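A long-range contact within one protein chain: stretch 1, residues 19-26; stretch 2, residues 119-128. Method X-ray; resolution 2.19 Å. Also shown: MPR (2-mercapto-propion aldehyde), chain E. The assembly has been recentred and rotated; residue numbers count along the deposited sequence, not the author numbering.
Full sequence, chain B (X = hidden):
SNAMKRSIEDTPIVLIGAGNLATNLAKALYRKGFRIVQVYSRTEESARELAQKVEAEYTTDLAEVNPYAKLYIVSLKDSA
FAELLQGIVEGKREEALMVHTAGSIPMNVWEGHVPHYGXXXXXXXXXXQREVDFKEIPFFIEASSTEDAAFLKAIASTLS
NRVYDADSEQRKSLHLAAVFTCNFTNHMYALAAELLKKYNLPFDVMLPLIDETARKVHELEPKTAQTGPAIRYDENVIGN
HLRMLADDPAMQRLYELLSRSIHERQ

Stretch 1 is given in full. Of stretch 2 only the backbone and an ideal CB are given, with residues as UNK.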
# COMPACT_ATOMS: atom_id res chain seq x y z
N GLY B 19 16.60 15.55 -6.11
CA GLY B 19 15.97 14.22 -6.04
C GLY B 19 14.50 14.33 -5.71
O GLY B 19 13.90 15.40 -5.90
N ASN B 20 13.92 13.24 -5.17
CA ASN B 20 12.47 13.16 -4.90
C ASN B 20 11.94 14.19 -3.92
O ASN B 20 11.01 14.92 -4.23
CB ASN B 20 12.07 11.76 -4.41
CG ASN B 20 12.30 10.68 -5.45
OD1 ASN B 20 12.45 10.96 -6.63
ND2 ASN B 20 12.34 9.44 -4.99
N LEU B 21 12.56 14.25 -2.75
CA LEU B 21 12.20 15.20 -1.68
C LEU B 21 12.42 16.62 -2.16
O LEU B 21 11.54 17.47 -2.01
CB LEU B 21 13.01 14.91 -0.39
CG LEU B 21 12.85 15.82 0.86
CD1 LEU B 21 13.28 15.08 2.14
CD2 LEU B 21 13.58 17.15 0.74
N ALA B 22 13.57 16.89 -2.76
CA ALA B 22 13.88 18.25 -3.21
C ALA B 22 12.88 18.73 -4.30
O ALA B 22 12.43 19.87 -4.27
CB ALA B 22 15.32 18.33 -3.70
N THR B 23 12.52 17.84 -5.22
CA THR B 23 11.55 18.15 -6.27
C THR B 23 10.22 18.58 -5.67
O THR B 23 9.69 19.64 -6.00
CB THR B 23 11.39 16.92 -7.21
OG1 THR B 23 12.62 16.71 -7.93
CG2 THR B 23 10.24 17.09 -8.21
N ASN B 24 9.70 17.78 -4.75
CA ASN B 24 8.44 18.09 -4.10
C ASN B 24 8.51 19.34 -3.22
O ASN B 24 7.62 20.17 -3.26
CB ASN B 24 7.96 16.87 -3.29
CG ASN B 24 7.36 15.78 -4.18
OD1 ASN B 24 6.23 15.90 -4.65
ND2 ASN B 24 8.12 14.70 -4.42
N LEU B 25 9.58 19.47 -2.44
CA LEU B 25 9.77 20.63 -1.59
C LEU B 25 9.94 21.88 -2.45
O LEU B 25 9.45 22.92 -2.11
CB LEU B 25 10.98 20.45 -0.67
CG LEU B 25 11.37 21.60 0.28
CD1 LEU B 25 10.20 22.03 1.21
CD2 LEU B 25 12.57 21.22 1.12
N ALA B 26 10.66 21.77 -3.56
CA ALA B 26 10.79 22.94 -4.46
C ALA B 26 9.47 23.37 -5.06
O ALA B 26 9.18 24.56 -5.10
CB ALA B 26 11.85 22.70 -5.56
N UNK B 119 18.54 22.17 10.05
CA UNK B 119 17.96 21.00 9.41
C UNK B 119 16.53 21.38 9.11
O UNK B 119 15.85 21.97 9.94
CB UNK B 119 18.05 19.74 10.28
N UNK B 120 16.08 21.08 7.90
CA UNK B 120 14.78 21.47 7.38
C UNK B 120 14.17 20.17 6.84
O UNK B 120 14.29 19.89 5.65
CB UNK B 120 14.88 22.56 6.31
N UNK B 121 13.55 19.38 7.73
CA UNK B 121 13.20 17.97 7.42
C UNK B 121 11.69 17.69 7.24
O UNK B 121 10.98 17.54 8.22
CB UNK B 121 13.73 17.07 8.54
N UNK B 122 11.19 17.67 6.00
CA UNK B 122 9.81 17.23 5.81
C UNK B 122 9.75 15.70 5.70
O UNK B 122 10.36 15.14 4.80
CB UNK B 122 9.21 17.88 4.56
N UNK B 123 9.03 15.05 6.61
CA UNK B 123 9.02 13.59 6.72
C UNK B 123 7.79 13.06 6.00
O UNK B 123 6.66 13.24 6.45
CB UNK B 123 9.03 13.14 8.18
N UNK B 124 8.02 12.45 4.87
CA UNK B 124 6.96 11.93 4.02
C UNK B 124 7.66 11.11 2.97
O UNK B 124 8.83 11.32 2.70
CB UNK B 124 6.10 13.04 3.41
N UNK B 125 6.94 10.17 2.37
CA UNK B 125 7.45 9.42 1.26
C UNK B 125 7.26 10.31 0.01
O UNK B 125 6.16 10.83 -0.24
CB UNK B 125 6.75 8.07 1.13
N UNK B 126 8.33 10.52 -0.74
CA UNK B 126 8.27 11.44 -1.91
C UNK B 126 8.65 10.71 -3.17
O UNK B 126 9.51 9.86 -3.15
CB UNK B 126 9.19 12.65 -1.72
N UNK B 127 8.01 11.05 -4.27
CA UNK B 127 8.38 10.53 -5.58
C UNK B 127 8.19 11.68 -6.53
O UNK B 127 7.32 12.52 -6.32
CB UNK B 127 7.56 9.31 -5.99
N UNK B 128 9.00 11.72 -7.58
CA UNK B 128 8.97 12.82 -8.54
C UNK B 128 7.65 12.93 -9.31
O UNK B 128 7.12 14.03 -9.48
CB UNK B 128 10.12 12.66 -9.53
C1 MPR E . 12.34 7.60 5.18
O MPR E . 13.16 6.78 4.68
C2 MPR E . 10.86 7.44 5.32
C3 MPR E . 10.03 8.71 5.49
S3 MPR E . 8.34 8.50 4.86

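Stretch 1 presents the first turns of a helix, residues 20-26, with Gly-19 at its N-cap; the strand of stretch 2 (119-122) runs at 90° to it, and the loop that follows approaches the helix start. Position 119 lies out of reach of the helix, with extended backbone angles that suit many residues; it is Val-119, which makes no contact here.

At position 120, CA-to-CB points sideways and the ideal CB has nothing of stretch 1 within 5.5 Å. Leu-25 nevertheless extends its apolar tip in this direction, so a long or aromatic apolar side chain could reach it where a short one could not. The residue is Phe-120; with chi1 in t, its ring meets Leu-25 edge-on, CD2 of Phe-120 lying 4.1 Å from CD2 of Leu-25. Position 121 points away, leaving its choice largely open, and Tyr-121 makes no contact with the helix.

Position 122 turns toward the helix, its ideal CB 5.4 Å from Leu-25 CD1. The methyl groups of Leu-21 and Leu-25 favour a compact apolar group, such as valine, leucine or isoleucine, and a phi of -85° also admits proline. It is Pro-122, whose ring reaches both leucines: its CG is 4.2 Å from Leu-21 CG and 4.5 Å from Leu-25 CD2.

Positions 123, 124 and 125 see little of stretch 1, which therefore hardly restricts them. Position 123 points away and holds Met-123, modelled as selenomethionine. Position 124 points sideways; Gln-124 leads its side chain away from the helix and accepts a hydrogen bond at Gln-124 OE1 from the backbone N of position 125 (2.8 Å). Position 125, out of reach, is Thr-125; its backbone N is 3.3 Å from S3 of the bound MPR.

Position 126 points toward the helix, its ideal CB 3.6 Å from Asn-24 ND2 and 3.8 Å from Asn-20 C. Beyond the CB, Leu-21 and the CB of Asn-24 offer an apolar surface that would suit leucine, methionine or an aromatic residue. Phe-126 takes the place with chi1 in m, and its ring packs obliquely against the helix: CD2 is 3.7 Å from Leu-21 CB, and CD1 is 3.5 Å from Asn-24 CB.

At position 127 the CB points away, so stretch 1 hardly restricts the side chain and many residues would do; the backbone makes the main contact. Whatever the side chain, the carbonyl can accept from Asn-24. In Ser-127 it does: Asn-24 ND2 donates to Ser-127 O at 3.0 Å with a nearly straight angle of 172°.

Position 128 points sideways, with Asn-20 OD1 4.1 Å and Thr-23 CG2 4.6 Å from the ideal CB. A long, flexible chain with a polar end would suit this space, lysine, arginine or glutamine among them. Lys-128 runs along the helix start, its CG 3.4 Å from Asn-20 OD1 and its CE 3.8 Å from Gly-19 C. Water 2 lies 3.0 Å from Asn-24 OD1 and 2.8 Å from Lys-128 O, within hydrogen-bonding reach of both.

Stretch 2 (119-128) VFYPMQTFSK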
# COMPACT_ATOMS: atom_id res chain seq x y z
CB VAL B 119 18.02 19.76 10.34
CG1 VAL B 119 17.34 18.55 9.69
CG2 VAL B 119 19.45 19.44 10.70
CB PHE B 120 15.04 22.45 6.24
CG PHE B 120 13.87 23.29 5.83
CD1 PHE B 120 13.25 24.15 6.72
CD2 PHE B 120 13.46 23.28 4.51
CE1 PHE B 120 12.19 24.95 6.32
CE2 PHE B 120 12.39 24.09 4.08
CZ PHE B 120 11.76 24.94 4.99
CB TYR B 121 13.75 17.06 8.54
CG TYR B 121 13.42 15.57 8.41
CD1 TYR B 121 13.73 14.84 7.23
CD2 TYR B 121 12.89 14.87 9.49
CE1 TYR B 121 13.44 13.48 7.14
CE2 TYR B 121 12.62 13.51 9.42
CZ TYR B 121 12.89 12.82 8.26
OH TYR B 121 12.62 11.48 8.24
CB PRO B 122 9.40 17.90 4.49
CG PRO B 122 10.69 18.06 3.71
CD PRO B 122 11.84 18.09 4.73
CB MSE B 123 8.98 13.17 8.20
CG MSE B 123 9.27 11.70 8.46
SE MSE B 123 9.22 11.27 10.36
CE MSE B 123 7.36 11.73 10.65
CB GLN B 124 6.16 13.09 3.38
CG GLN B 124 4.87 12.70 2.61
CD GLN B 124 4.01 11.70 3.37
OE1 GLN B 124 4.35 10.52 3.47
NE2 GLN B 124 2.89 12.17 3.92
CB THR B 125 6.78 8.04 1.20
OG1 THR B 125 7.24 7.31 0.07
CG2 THR B 125 5.27 8.14 1.17
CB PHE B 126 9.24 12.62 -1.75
CG PHE B 126 8.88 13.58 -0.65
CD1 PHE B 126 7.77 14.42 -0.78
CD2 PHE B 126 9.64 13.65 0.49
CE1 PHE B 126 7.46 15.31 0.20
CE2 PHE B 126 9.33 14.54 1.49
CZ PHE B 126 8.24 15.38 1.35
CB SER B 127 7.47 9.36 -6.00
OG SER B 127 7.76 8.18 -5.24
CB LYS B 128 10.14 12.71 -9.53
CG LYS B 128 11.43 13.24 -8.95
CD LYS B 128 12.52 13.26 -9.97
CE LYS B 128 13.87 13.37 -9.28
NZ LYS B 128 14.99 13.08 -10.22
O HOH W 1 10.86 8.96 -8.35
O HOH W 2 5.94 15.70 -7.60
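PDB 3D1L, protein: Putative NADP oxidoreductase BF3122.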